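Local coordinates for uncharacterized protein SPOA0173 (Silicibacter pomeroyi, PDB 3EYT) that is of unknown function but probably acts as a thioredoxin-like oxidoreductase, perhaps with an antioxidant role, at residues T70-H75 with R116-L121; Q13-A18 with A85-Y90; V32-Q37 with P49-V54; I81-F86 with V96-P101. One frame throughout, in Å; residues are numbered along the deposited sequence.

Contact 1: residues T70-H75 with R116-L121; sequences TVFEHH and RGTPSL
Thr118 reaches Thr70 and Phe72 chiefly with its methyl, CG2. CB points at the loop 70-75 and forks there. With chi1 at 60°, OG1 lies between the backbone N and the carbonyl carbon, while CG2 stands beside the backbone N. OG1 only brushes the Phe72 ring, 4.1 Å from CE2. CG2 does more of the touching: it lies 3.3 Å from Thr70 OG1, a polar-apolar touch and not a bond, and meets Phe72 at the ring edge, 4.0 Å from CE2. Threonine suits the place because one branch is a methyl that can lie at an aromatic edge while the other is a hydroxyl. Gly117, whose CA approaches Phe72 CE2 at 4.4 Å, has a backbone conformation in which a CB would collide with the carbonyl O of Arg116. Its own O accepts a 2.7 Å bond from Ser120 OG, which ties the turn around cis-Pro119. A threonine before a cis-proline, touching Cys40 and Cys43, is consistent with the active-site surroundings of thioredoxin-like proteins, where a cis-proline faces the CxxC. Beyond, Ser120 pairs with Ala35 of strand 30-36, Thr70 with Phe36 of the same strand, and Met110 of helix 108-112 packs on both Thr70 and Phe72.

Contact 2: residues Q13-A18 with A85-Y90; sequences QWFNSA and AFLHEY
Leu87 of helix 80-89 presses one methyl, CD1, against the base of the Phe15 side chain on strand 11-15. The closest approach is 3.5 Å, from Leu87 CD1 to Phe15 CB, and the same methyl is 3.8 Å from Phe15 CG, the atom where the ring begins. The two side chains cross at about a right angle, and the methyl reaches the ring obliquely at its root, neither squarely over it nor in its plane. Leucine manages this because its second torsion (chi2 174°) stretches CD1 straight away from the helix. Phe15, whose CG swings beside its own backbone N (chi1 -71°), sends its ring back toward the start of the helix, where Pro80, Leu83 and Lys84 also touch it. A branched aliphatic on the helix and a broad aromatic on the strand together fill the gap between them.

Asn16 comes next, with left-handed helical backbone angles that asparagine adopts more readily than most residues. Its ND2 passes 4.3 Å from Leu87 CD1, but its polar partner is Phe94 O, which accepts a hydrogen bond from ND2. At the helix end the Tyr90 ring leans over a face of the Phe86 ring, one turn back, displaced toward its rim and tilted by about 35°, with Phe86 CZ 4.1 Å above the Tyr90 plane.

Strand 11-15 borders the sheet and runs antiparallel to 96-99. Helix 80-89 shields this margin from the side that also carries helix 41-57, the layering of a thioredoxin-like alpha/beta sandwich with an added edge strand.

Contact 3: residues V32-Q37 with P49-V54; sequences VIEAFQ and PLAQKV
Val32 and Glu34 point from strand 30-36 down onto Val54 and Ala51 of helix 41-57, the first strand and the helix of a beta-alpha-beta unit at the centre of the thioredoxin-like fold. Alternation along the strand puts these two side chains on the helix side, while Ile33 between them points the other way. On the helix the matching pair is one turn apart, so each strand residue finds its own partner.

The Ala51 methyl comes up against the stem of Glu34, touching both CB and CG: Ala51 CB lies 3.8 Å from Glu34 CB and 4.0 Å from Glu34 CG. Alanine suits this place, since its small methyl lets the helix come close, the CA atoms of Ala51 and Glu34 being 6.4 Å apart. The glutamate offers its aliphatic part to the helix: the chain first extends (chi1 172°), then bends at chi2 (70°), carrying the carboxylate off toward Pro119 and Leu121. The residue is buried and lies near Cys40 and Cys43 without touching them, consistent with the buried acid found beneath the CxxC of many thioredoxin-like proteins.

The two valines meet at an oblique crossing, branch against branch, as suits beta-branched residues in a tight interior. Val54 also packs on Val65, Leu143 and Ile147. Its CG1, set anti to its own N, reaches Val32 CG2 at 3.9 Å, while one turn earlier in the helix Leu50 O accepts a 3.0 Å hydrogen bond from Val54 N.

Contact 4: residues I81-F86 with V96-P101; sequences ISLKAF and VGVDQP
Leu83 is the one residue of 81-86 that reaches the strand 96-99, meeting Val96 and Val98 across the helix-to-sheet interface of a beta-alpha-beta unit (strand 63-69, helix 80-89, strand 96-99) in the thioredoxin-like fold. The segment begins with residues facing other subunits: Ile81 packs on Ile81 of the third subunit, and Ser82 OG bonds to Ala77 O of the second subunit. Leu83 then turns inward. CG extends away from the backbone N (chi1 -179°) and CD2 continues the line outward; this reach lets CD2 meet both valines, while the fork leaves CD1 to pack on Phe36. Lys84 is exposed, and the aliphatic part of such a chain suits its place against Phe15. Ala85, small enough for a close interface, lies against Ala77 of the second subunit. Phe86 packs on Phe36, Val44 and Ile48, and on Leu39 of the second subunit. On the strand Val96 and Val98 face the helix; beta-branched valine favours a strand and offers compact methyls to the leucine. The side chains of Leu83 and Val98 lie alongside each other, pointing opposite ways. Leu83 CD2 stands 4.2 Å from Val96 CG1 and only 3.7 Å from Val98 CG2.

Contacts 3 and 4 are buried, whereas contacts 1 and 2 are only partly so. Contact 3 lies deepest, its centre about 6 Å from that of the chain, and contact 2 is farthest out at about 14 Å. Contacts 2 and 4 both use helix 80-89, against the neighbouring antiparallel strands 11-15 and 96-99, and their centres are about 7 Å apart. Contact 3 sets its own helix on central strand 30-36; Phe36 links it to contact 4 by touching Val96, Leu83 and Phe86. Helix-to-sheet methyl packing marks contacts 2, 3 and 4, with a buried carboxylate added in contact 3. Contact 1 joins loops beside a probable thioredoxin-type CxxC, mixing hydroxyl, methyl and ring.

Contact 1: residues T70-H75 with R116-L121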
loop_
_atom_site.group_PDB
_atom_site.type_symbol
_atom_site.label_atom_id
_atom_site.label_comp_id
_atom_site.label_asym_id
_atom_site.label_seq_id
_atom_site.Cartn_x
_atom_site.Cartn_y
_atom_site.Cartn_z
ATOM N N THR C 70 -8.627 0.777 11.334
ATOM C CA THR C 70 -9.588 -0.194 10.755
ATOM C C THR C 70 -9.868 0.286 9.331
ATOM O O THR C 70 -10.825 1.037 9.077
ATOM C CB THR C 70 -10.868 -0.220 11.589
ATOM O OG1 THR C 70 -11.384 1.130 11.723
ATOM C CG2 THR C 70 -10.618 -0.782 12.994
ATOM N N VAL C 71 -9.016 -0.099 8.383
ATOM C CA VAL C 71 -9.167 0.424 7.046
ATOM C C VAL C 71 -10.170 -0.493 6.320
ATOM O O VAL C 71 -9.882 -1.680 6.116
ATOM C CB VAL C 71 -7.794 0.419 6.300
ATOM C CG1 VAL C 71 -7.966 0.924 4.852
ATOM C CG2 VAL C 71 -6.773 1.273 7.053
ATOM N N PHE C 72 -11.312 0.047 5.911
ATOM C CA PHE C 72 -12.328 -0.775 5.270
ATOM C C PHE C 72 -12.608 -0.280 3.859
ATOM O O PHE C 72 -13.497 -0.778 3.188
ATOM C CB PHE C 72 -13.599 -0.855 6.132
ATOM C CG PHE C 72 -14.289 0.471 6.328
ATOM C CD1 PHE C 72 -15.211 0.939 5.376
ATOM C CD2 PHE C 72 -14.020 1.244 7.443
ATOM C CE1 PHE C 72 -15.883 2.158 5.572
ATOM C CE2 PHE C 72 -14.662 2.476 7.647
ATOM C CZ PHE C 72 -15.588 2.938 6.711
ATOM N N GLU C 73 -11.814 0.697 3.407
ATOM C CA GLU C 73 -11.939 1.228 2.040
ATOM C C GLU C 73 -10.634 1.902 1.633
ATOM O O GLU C 73 -9.857 2.262 2.518
ATOM C CB GLU C 73 -13.062 2.240 1.992
ATOM C CG GLU C 73 -12.877 3.360 3.006
ATOM C CD GLU C 73 -14.062 4.287 3.051
ATOM O OE1 GLU C 73 -15.043 4.046 2.293
ATOM O OE2 GLU C 73 -14.017 5.256 3.842
ATOM N N HIS C 74 -10.396 2.071 0.323
ATOM C CA HIS C 74 -9.168 2.713 -0.147
ATOM C C HIS C 74 -7.947 2.066 0.518
ATOM O O HIS C 74 -7.021 2.776 0.929
ATOM C CB HIS C 74 -9.153 4.202 0.231
ATOM C CG HIS C 74 -10.375 4.973 -0.190
ATOM N ND1 HIS C 74 -10.740 5.139 -1.512
ATOM C CD2 HIS C 74 -11.278 5.677 0.537
ATOM C CE1 HIS C 74 -11.827 5.888 -1.578
ATOM N NE2 HIS C 74 -12.171 6.233 -0.351
ATOM N N HIS C 75 -7.938 0.734 0.627
ATOM C CA HIS C 75 -6.899 0.038 1.401
ATOM C C HIS C 75 -5.464 0.434 0.981
ATOM O O HIS C 75 -4.556 0.576 1.820
ATOM C CB HIS C 75 -7.105 -1.486 1.301
ATOM C CG HIS C 75 -8.467 -1.938 1.757
ATOM N ND1 HIS C 75 -9.613 -1.740 1.002
ATOM C CD2 HIS C 75 -8.862 -2.595 2.873
ATOM C CE1 HIS C 75 -10.660 -2.232 1.649
ATOM N NE2 HIS C 75 -10.235 -2.747 2.793
ATOM N N ARG C 116 -19.935 0.271 12.976
ATOM C CA ARG C 116 -20.731 0.858 11.892
ATOM C C ARG C 116 -19.887 1.725 10.974
ATOM O O ARG C 116 -20.338 2.122 9.904
ATOM C CB ARG C 116 -21.869 1.699 12.471
ATOM C CG ARG C 116 -22.860 0.898 13.319
ATOM C CD ARG C 116 -23.980 1.802 13.816
ATOM N NE ARG C 116 -24.940 2.100 12.742
ATOM C CZ ARG C 116 -25.911 1.278 12.323
ATOM N NH1 ARG C 116 -26.082 0.079 12.878
ATOM N NH2 ARG C 116 -26.721 1.659 11.337
ATOM N N GLY C 117 -18.669 2.049 11.393
ATOM C CA GLY C 117 -17.844 2.955 10.579
ATOM C C GLY C 117 -16.826 3.544 11.519
ATOM O O GLY C 117 -16.621 3.014 12.637
ATOM N N THR C 118 -16.185 4.633 11.081
ATOM C CA THR C 118 -15.194 5.336 11.906
ATOM C C THR C 118 -15.585 6.826 11.909
ATOM O O THR C 118 -16.168 7.302 10.936
ATOM C CB THR C 118 -13.744 5.191 11.293
ATOM O OG1 THR C 118 -13.721 5.738 9.970
ATOM C CG2 THR C 118 -13.334 3.739 11.199
ATOM N N PRO C 119 -15.253 7.564 12.986
ATOM C CA PRO C 119 -14.617 6.999 14.175
ATOM C C PRO C 119 -15.609 6.257 15.075
ATOM O O PRO C 119 -16.798 6.594 15.127
ATOM C CB PRO C 119 -14.035 8.236 14.900
ATOM C CG PRO C 119 -15.062 9.337 14.612
ATOM C CD PRO C 119 -15.529 9.017 13.122
ATOM N N SER C 120 -15.123 5.217 15.736
ATOM C CA SER C 120 -15.881 4.564 16.787
ATOM C C SER C 120 -15.050 4.545 18.037
ATOM O O SER C 120 -13.830 4.368 17.984
ATOM C CB SER C 120 -16.274 3.139 16.385
ATOM O OG SER C 120 -17.173 3.223 15.294
ATOM N N LEU C 121 -15.716 4.710 19.169
ATOM C CA LEU C 121 -15.029 4.679 20.432
ATOM C C LEU C 121 -15.620 3.540 21.253
ATOM O O LEU C 121 -16.856 3.462 21.416
ATOM C CB LEU C 121 -15.117 6.048 21.132
ATOM C CG LEU C 121 -14.114 6.195 22.310
ATOM C CD1 LEU C 121 -13.643 7.576 22.521
ATOM C CD2 LEU C 121 -14.719 5.660 23.585
#

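Contact 2: residues Q13-A18 with A85-Y90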
loop_
_atom_site.group_PDB
_atom_site.type_symbol
_atom_site.label_atom_id
_atom_site.label_comp_id
_atom_site.label_asym_id
_atom_site.label_seq_id
_atom_site.Cartn_x
_atom_site.Cartn_y
_atom_site.Cartn_z
ATOM N N GLN C 13 0.037 -5.465 13.070
ATOM C CA GLN C 13 1.218 -4.876 13.669
ATOM C C GLN C 13 0.846 -3.695 14.564
ATOM O O GLN C 13 -0.229 -3.124 14.426
ATOM C CB GLN C 13 2.168 -4.410 12.581
ATOM C CG GLN C 13 1.666 -3.282 11.739
ATOM C CD GLN C 13 2.724 -2.915 10.718
ATOM O OE1 GLN C 13 3.659 -2.222 11.048
ATOM N NE2 GLN C 13 2.609 -3.440 9.502
ATOM N N TRP C 14 1.761 -3.324 15.446
ATOM C CA TRP C 14 1.569 -2.261 16.432
ATOM C C TRP C 14 2.558 -1.131 16.174
ATOM O O TRP C 14 3.702 -1.388 15.810
ATOM C CB TRP C 14 1.844 -2.829 17.833
ATOM C CG TRP C 14 0.655 -3.559 18.407
ATOM C CD1 TRP C 14 0.467 -4.922 18.458
ATOM C CD2 TRP C 14 -0.526 -2.969 18.991
ATOM N NE1 TRP C 14 -0.746 -5.207 19.067
ATOM C CE2 TRP C 14 -1.372 -4.037 19.397
ATOM C CE3 TRP C 14 -0.928 -1.648 19.260
ATOM C CZ2 TRP C 14 -2.603 -3.826 20.015
ATOM C CZ3 TRP C 14 -2.173 -1.436 19.877
ATOM C CH2 TRP C 14 -2.991 -2.527 20.244
ATOM N N PHE C 15 2.099 0.106 16.327
ATOM C CA PHE C 15 2.986 1.275 16.375
ATOM C C PHE C 15 2.974 1.830 17.800
ATOM O O PHE C 15 1.969 1.732 18.496
ATOM C CB PHE C 15 2.524 2.352 15.374
ATOM C CG PHE C 15 2.744 1.975 13.921
ATOM C CD1 PHE C 15 3.985 2.165 13.315
ATOM C CD2 PHE C 15 1.712 1.440 13.162
ATOM C CE1 PHE C 15 4.191 1.788 11.965
ATOM C CE2 PHE C 15 1.894 1.093 11.828
ATOM C CZ PHE C 15 3.145 1.259 11.224
ATOM N N ASN C 16 4.090 2.409 18.242
ATOM C CA ASN C 16 4.165 3.030 19.559
ATOM C C ASN C 16 3.925 2.012 20.640
ATOM O O ASN C 16 3.279 2.320 21.610
ATOM C CB ASN C 16 3.130 4.168 19.759
ATOM C CG ASN C 16 3.216 5.249 18.717
ATOM O OD1 ASN C 16 4.294 5.517 18.188
ATOM N ND2 ASN C 16 2.075 5.910 18.429
ATOM N N SER C 17 4.393 0.783 20.453
ATOM C CA SER C 17 4.279 -0.229 21.489
ATOM C C SER C 17 5.465 -1.181 21.452
ATOM O O SER C 17 5.764 -1.787 20.412
ATOM C CB SER C 17 2.975 -1.009 21.316
ATOM O OG SER C 17 2.771 -1.883 22.415
ATOM N N ALA C 18 6.122 -1.338 22.595
ATOM C CA ALA C 18 7.249 -2.276 22.721
ATOM C C ALA C 18 6.817 -3.721 22.482
ATOM O O ALA C 18 7.563 -4.520 21.894
ATOM C CB ALA C 18 7.929 -2.126 24.113
ATOM N N ALA C 85 3.699 7.629 8.986
ATOM C CA ALA C 85 3.903 9.070 8.720
ATOM C C ALA C 85 2.785 9.896 9.337
ATOM O O ALA C 85 3.036 10.928 9.954
ATOM C CB ALA C 85 4.009 9.332 7.230
ATOM N N PHE C 86 1.560 9.400 9.234
ATOM C CA PHE C 86 0.411 10.073 9.833
ATOM C C PHE C 86 0.525 10.204 11.359
ATOM O O PHE C 86 0.244 11.283 11.937
ATOM C CB PHE C 86 -0.870 9.302 9.443
ATOM C CG PHE C 86 -2.106 9.815 10.104
ATOM C CD1 PHE C 86 -2.812 10.871 9.550
ATOM C CD2 PHE C 86 -2.597 9.200 11.255
ATOM C CE1 PHE C 86 -4.007 11.333 10.158
ATOM C CE2 PHE C 86 -3.768 9.660 11.883
ATOM C CZ PHE C 86 -4.470 10.729 11.337
ATOM N N LEU C 87 0.940 9.122 12.014
ATOM C CA LEU C 87 1.113 9.141 13.466
ATOM C C LEU C 87 2.217 10.111 13.873
ATOM O O LEU C 87 2.096 10.792 14.882
ATOM C CB LEU C 87 1.431 7.754 14.022
ATOM C CG LEU C 87 0.429 6.639 13.757
ATOM C CD1 LEU C 87 0.984 5.333 14.263
ATOM C CD2 LEU C 87 -0.898 6.991 14.418
ATOM N N HIS C 88 3.285 10.168 13.087
ATOM C CA HIS C 88 4.344 11.151 13.321
ATOM C C HIS C 88 3.831 12.610 13.186
ATOM O O HIS C 88 3.941 13.408 14.141
ATOM C CB HIS C 88 5.546 10.895 12.392
ATOM C CG HIS C 88 6.690 11.829 12.615
ATOM N ND1 HIS C 88 6.910 12.945 11.829
ATOM C CD2 HIS C 88 7.662 11.837 13.556
ATOM C CE1 HIS C 88 7.975 13.590 12.269
ATOM N NE2 HIS C 88 8.450 12.939 13.316
ATOM N N GLU C 89 3.251 12.950 12.032
ATOM C CA GLU C 89 2.786 14.337 11.769
ATOM C C GLU C 89 1.791 14.853 12.771
ATOM O O GLU C 89 1.824 16.028 13.147
ATOM C CB GLU C 89 2.141 14.467 10.391
ATOM C CG GLU C 89 3.134 14.405 9.272
ATOM C CD GLU C 89 4.157 15.496 9.384
ATOM O OE1 GLU C 89 5.358 15.170 9.610
ATOM O OE2 GLU C 89 3.752 16.685 9.296
ATOM N N TYR C 90 0.897 13.976 13.202
ATOM C CA TYR C 90 -0.141 14.353 14.132
ATOM C C TYR C 90 0.253 14.090 15.583
ATOM O O TYR C 90 -0.599 14.174 16.483
ATOM C CB TYR C 90 -1.422 13.607 13.786
ATOM C CG TYR C 90 -2.112 14.229 12.600
ATOM C CD1 TYR C 90 -1.758 13.875 11.287
ATOM C CD2 TYR C 90 -3.099 15.194 12.788
ATOM C CE1 TYR C 90 -2.373 14.482 10.208
ATOM C CE2 TYR C 90 -3.712 15.815 11.705
ATOM C CZ TYR C 90 -3.367 15.429 10.434
ATOM O OH TYR C 90 -4.000 16.024 9.371
#

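Contact 3: residues V32-Q37 with P49-V54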
loop_
_atom_site.group_PDB
_atom_site.type_symbol
_atom_site.label_atom_id
_atom_site.label_comp_id
_atom_site.label_asym_id
_atom_site.label_seq_id
_atom_site.Cartn_x
_atom_site.Cartn_y
_atom_site.Cartn_z
ATOM N N VAL C 32 -9.906 2.271 26.591
ATOM C CA VAL C 32 -10.597 3.088 25.600
ATOM C C VAL C 32 -9.947 2.798 24.262
ATOM O O VAL C 32 -8.738 2.972 24.108
ATOM C CB VAL C 32 -10.436 4.599 25.901
ATOM C CG1 VAL C 32 -11.120 5.441 24.835
ATOM C CG2 VAL C 32 -10.992 4.935 27.288
ATOM N N ILE C 33 -10.739 2.345 23.296
ATOM C CA ILE C 33 -10.233 2.099 21.954
ATOM C C ILE C 33 -10.851 3.052 20.949
ATOM O O ILE C 33 -12.062 3.118 20.807
ATOM C CB ILE C 33 -10.489 0.644 21.494
ATOM C CG1 ILE C 33 -9.959 -0.351 22.517
ATOM C CG2 ILE C 33 -9.863 0.351 20.092
ATOM C CD1 ILE C 33 -10.372 -1.847 22.205
ATOM N N GLU C 34 -9.993 3.752 20.221
ATOM C CA GLU C 34 -10.443 4.634 19.158
ATOM C C GLU C 34 -10.145 3.952 17.818
ATOM O O GLU C 34 -8.980 3.782 17.449
ATOM C CB GLU C 34 -9.733 5.990 19.293
ATOM C CG GLU C 34 -9.944 6.978 18.170
ATOM C CD GLU C 34 -11.360 7.537 18.114
ATOM O OE1 GLU C 34 -12.093 7.517 19.134
ATOM O OE2 GLU C 34 -11.739 7.989 17.022
ATOM N N ALA C 35 -11.208 3.554 17.118
ATOM C CA ALA C 35 -11.108 2.895 15.826
ATOM C C ALA C 35 -11.283 3.994 14.795
ATOM O O ALA C 35 -12.253 4.761 14.843
ATOM C CB ALA C 35 -12.173 1.844 15.655
ATOM N N PHE C 36 -10.323 4.088 13.884
ATOM C CA PHE C 36 -10.260 5.218 12.982
ATOM C C PHE C 36 -9.642 4.765 11.652
ATOM O O PHE C 36 -8.984 3.717 11.574
ATOM C CB PHE C 36 -9.415 6.353 13.616
ATOM C CG PHE C 36 -7.921 6.055 13.676
ATOM C CD1 PHE C 36 -7.052 6.601 12.718
ATOM C CD2 PHE C 36 -7.390 5.242 14.695
ATOM C CE1 PHE C 36 -5.671 6.326 12.764
ATOM C CE2 PHE C 36 -6.029 4.958 14.762
ATOM C CZ PHE C 36 -5.154 5.501 13.781
ATOM N N GLN C 37 -9.837 5.597 10.624
ATOM C CA GLN C 37 -9.098 5.507 9.366
ATOM C C GLN C 37 -8.393 6.831 9.240
ATOM O O GLN C 37 -9.002 7.897 9.475
ATOM C CB GLN C 37 -10.035 5.389 8.152
ATOM C CG GLN C 37 -10.824 4.061 8.069
ATOM C CD GLN C 37 -11.612 3.938 6.764
ATOM O OE1 GLN C 37 -11.281 3.119 5.928
ATOM N NE2 GLN C 37 -12.595 4.805 6.565
ATOM N N PRO C 49 -8.497 13.586 18.124
ATOM C CA PRO C 49 -8.331 14.559 19.222
ATOM C C PRO C 49 -9.053 14.137 20.492
ATOM O O PRO C 49 -8.556 14.392 21.575
ATOM C CB PRO C 49 -8.930 15.855 18.654
ATOM C CG PRO C 49 -8.706 15.712 17.166
ATOM C CD PRO C 49 -8.990 14.235 16.897
ATOM N N LEU C 50 -10.195 13.460 20.367
ATOM C CA LEU C 50 -10.870 12.942 21.574
ATOM C C LEU C 50 -10.016 11.898 22.311
ATOM O O LEU C 50 -9.887 11.948 23.527
ATOM C CB LEU C 50 -12.247 12.367 21.234
ATOM C CG LEU C 50 -13.004 11.686 22.378
ATOM C CD1 LEU C 50 -13.306 12.673 23.526
ATOM C CD2 LEU C 50 -14.306 11.026 21.865
ATOM N N ALA C 51 -9.427 10.953 21.563
ATOM C CA ALA C 51 -8.592 9.929 22.175
ATOM C C ALA C 51 -7.402 10.566 22.919
ATOM O O ALA C 51 -7.044 10.118 24.012
ATOM C CB ALA C 51 -8.113 8.921 21.137
ATOM N N GLN C 52 -6.818 11.608 22.343
ATOM C CA GLN C 52 -5.710 12.307 22.983
ATOM C C GLN C 52 -6.108 13.054 24.261
ATOM O O GLN C 52 -5.303 13.160 25.184
ATOM C CB GLN C 52 -5.043 13.247 21.988
ATOM C CG GLN C 52 -4.396 12.502 20.832
ATOM C CD GLN C 52 -3.673 13.413 19.891
ATOM O OE1 GLN C 52 -4.271 14.291 19.288
ATOM N NE2 GLN C 52 -2.391 13.197 19.735
ATOM N N LYS C 53 -7.342 13.556 24.300
ATOM C CA LYS C 53 -7.905 14.197 25.511
ATOM C C LYS C 53 -8.093 13.189 26.610
ATOM O O LYS C 53 -7.723 13.447 27.750
ATOM C CB LYS C 53 -9.244 14.881 25.202
ATOM C CG LYS C 53 -9.071 16.194 24.460
ATOM C CD LYS C 53 -10.391 16.713 23.956
ATOM C CE LYS C 53 -10.202 18.082 23.344
ATOM N NZ LYS C 53 -11.426 18.525 22.608
ATOM N N VAL C 54 -8.661 12.025 26.252
ATOM C CA VAL C 54 -8.813 10.933 27.204
ATOM C C VAL C 54 -7.451 10.548 27.760
ATOM O O VAL C 54 -7.295 10.406 28.987
ATOM C CB VAL C 54 -9.534 9.712 26.564
ATOM C CG1 VAL C 54 -9.546 8.508 27.516
ATOM C CG2 VAL C 54 -10.989 10.124 26.141
#

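Contact 4: residues I81-F86 with V96-P101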
loop_
_atom_site.group_PDB
_atom_site.type_symbol
_atom_site.label_atom_id
_atom_site.label_comp_id
_atom_site.label_asym_id
_atom_site.label_seq_id
_atom_site.Cartn_x
_atom_site.Cartn_y
_atom_site.Cartn_z
ATOM N N ILE C 81 2.923 2.041 5.909
ATOM C CA ILE C 81 3.971 3.076 5.659
ATOM C C ILE C 81 3.298 4.460 5.737
ATOM O O ILE C 81 3.865 5.420 6.269
ATOM C CB ILE C 81 4.729 2.872 4.329
ATOM C CG1 ILE C 81 5.859 3.884 4.169
ATOM C CG2 ILE C 81 3.798 2.969 3.114
ATOM C CD1 ILE C 81 6.702 3.637 2.961
ATOM N N SER C 82 2.066 4.545 5.241
ATOM C CA SER C 82 1.308 5.796 5.331
ATOM C C SER C 82 0.878 6.152 6.737
ATOM O O SER C 82 0.932 7.327 7.144
ATOM C CB SER C 82 0.111 5.770 4.383
ATOM O OG SER C 82 0.552 5.916 3.040
ATOM N N LEU C 83 0.418 5.147 7.477
ATOM C CA LEU C 83 0.022 5.300 8.874
ATOM C C LEU C 83 1.159 5.764 9.756
ATOM O O LEU C 83 0.952 6.626 10.596
ATOM C CB LEU C 83 -0.517 3.972 9.445
ATOM C CG LEU C 83 -0.984 4.055 10.914
ATOM C CD1 LEU C 83 -2.129 5.065 11.058
ATOM C CD2 LEU C 83 -1.401 2.688 11.447
ATOM N N LYS C 84 2.353 5.176 9.579
ATOM C CA LYS C 84 3.545 5.589 10.340
ATOM C C LYS C 84 3.793 7.113 10.215
ATOM O O LYS C 84 4.025 7.802 11.219
ATOM C CB LYS C 84 4.777 4.801 9.855
ATOM C CG LYS C 84 5.939 4.846 10.843
ATOM C CD LYS C 84 7.116 4.047 10.316
ATOM C CE LYS C 84 8.131 3.878 11.411
ATOM N NZ LYS C 84 9.448 4.220 10.832
ATOM N N ALA C 85 3.699 7.629 8.986
ATOM C CA ALA C 85 3.903 9.070 8.720
ATOM C C ALA C 85 2.785 9.896 9.337
ATOM O O ALA C 85 3.036 10.928 9.954
ATOM C CB ALA C 85 4.009 9.332 7.230
ATOM N N PHE C 86 1.560 9.400 9.234
ATOM C CA PHE C 86 0.411 10.073 9.833
ATOM C C PHE C 86 0.525 10.204 11.359
ATOM O O PHE C 86 0.244 11.283 11.937
ATOM C CB PHE C 86 -0.870 9.302 9.443
ATOM C CG PHE C 86 -2.106 9.815 10.104
ATOM C CD1 PHE C 86 -2.812 10.871 9.550
ATOM C CD2 PHE C 86 -2.597 9.200 11.255
ATOM C CE1 PHE C 86 -4.007 11.333 10.158
ATOM C CE2 PHE C 86 -3.768 9.660 11.883
ATOM C CZ PHE C 86 -4.470 10.729 11.337
ATOM N N VAL C 96 -0.950 2.114 18.642
ATOM C CA VAL C 96 -1.913 2.006 17.546
ATOM C C VAL C 96 -1.730 0.676 16.835
ATOM O O VAL C 96 -0.627 0.361 16.370
ATOM C CB VAL C 96 -1.766 3.163 16.560
ATOM C CG1 VAL C 96 -2.762 3.056 15.385
ATOM C CG2 VAL C 96 -1.897 4.513 17.298
ATOM N N GLY C 97 -2.825 -0.078 16.725
ATOM C CA GLY C 97 -2.764 -1.430 16.114
ATOM C C GLY C 97 -3.395 -1.397 14.737
ATOM O O GLY C 97 -4.453 -0.802 14.576
ATOM N N VAL C 98 -2.755 -2.017 13.738
ATOM C CA VAL C 98 -3.376 -2.144 12.419
ATOM C C VAL C 98 -4.256 -3.408 12.436
ATOM O O VAL C 98 -3.766 -4.535 12.689
ATOM C CB VAL C 98 -2.331 -2.270 11.283
ATOM C CG1 VAL C 98 -3.028 -2.514 9.899
ATOM C CG2 VAL C 98 -1.434 -1.014 11.226
ATOM N N ASP C 99 -5.537 -3.208 12.169
ATOM C CA ASP C 99 -6.510 -4.299 12.217
ATOM C C ASP C 99 -6.174 -5.275 11.073
ATOM O O ASP C 99 -5.854 -4.863 9.966
ATOM C CB ASP C 99 -7.893 -3.730 12.030
ATOM C CG ASP C 99 -9.003 -4.681 12.489
ATOM O OD1 ASP C 99 -8.765 -5.901 12.778
ATOM O OD2 ASP C 99 -10.142 -4.197 12.523
ATOM N N GLN C 100 -6.247 -6.568 11.346
ATOM C CA GLN C 100 -5.939 -7.576 10.309
ATOM C C GLN C 100 -6.937 -7.529 9.137
ATOM O O GLN C 100 -8.136 -7.335 9.348
ATOM C CB GLN C 100 -5.952 -8.981 10.917
ATOM C CG GLN C 100 -4.859 -9.259 11.959
ATOM C CD GLN C 100 -4.926 -10.703 12.473
ATOM O OE1 GLN C 100 -5.748 -11.533 12.017
ATOM N NE2 GLN C 100 -4.070 -11.011 13.438
ATOM N N PRO C 101 -6.459 -7.807 7.917
ATOM C CA PRO C 101 -7.358 -7.826 6.760
ATOM C C PRO C 101 -8.428 -8.927 6.882
ATOM O O PRO C 101 -8.150 -10.023 7.394
ATOM C CB PRO C 101 -6.423 -8.116 5.586
ATOM C CG PRO C 101 -5.175 -8.777 6.233
ATOM C CD PRO C 101 -5.053 -8.148 7.567
#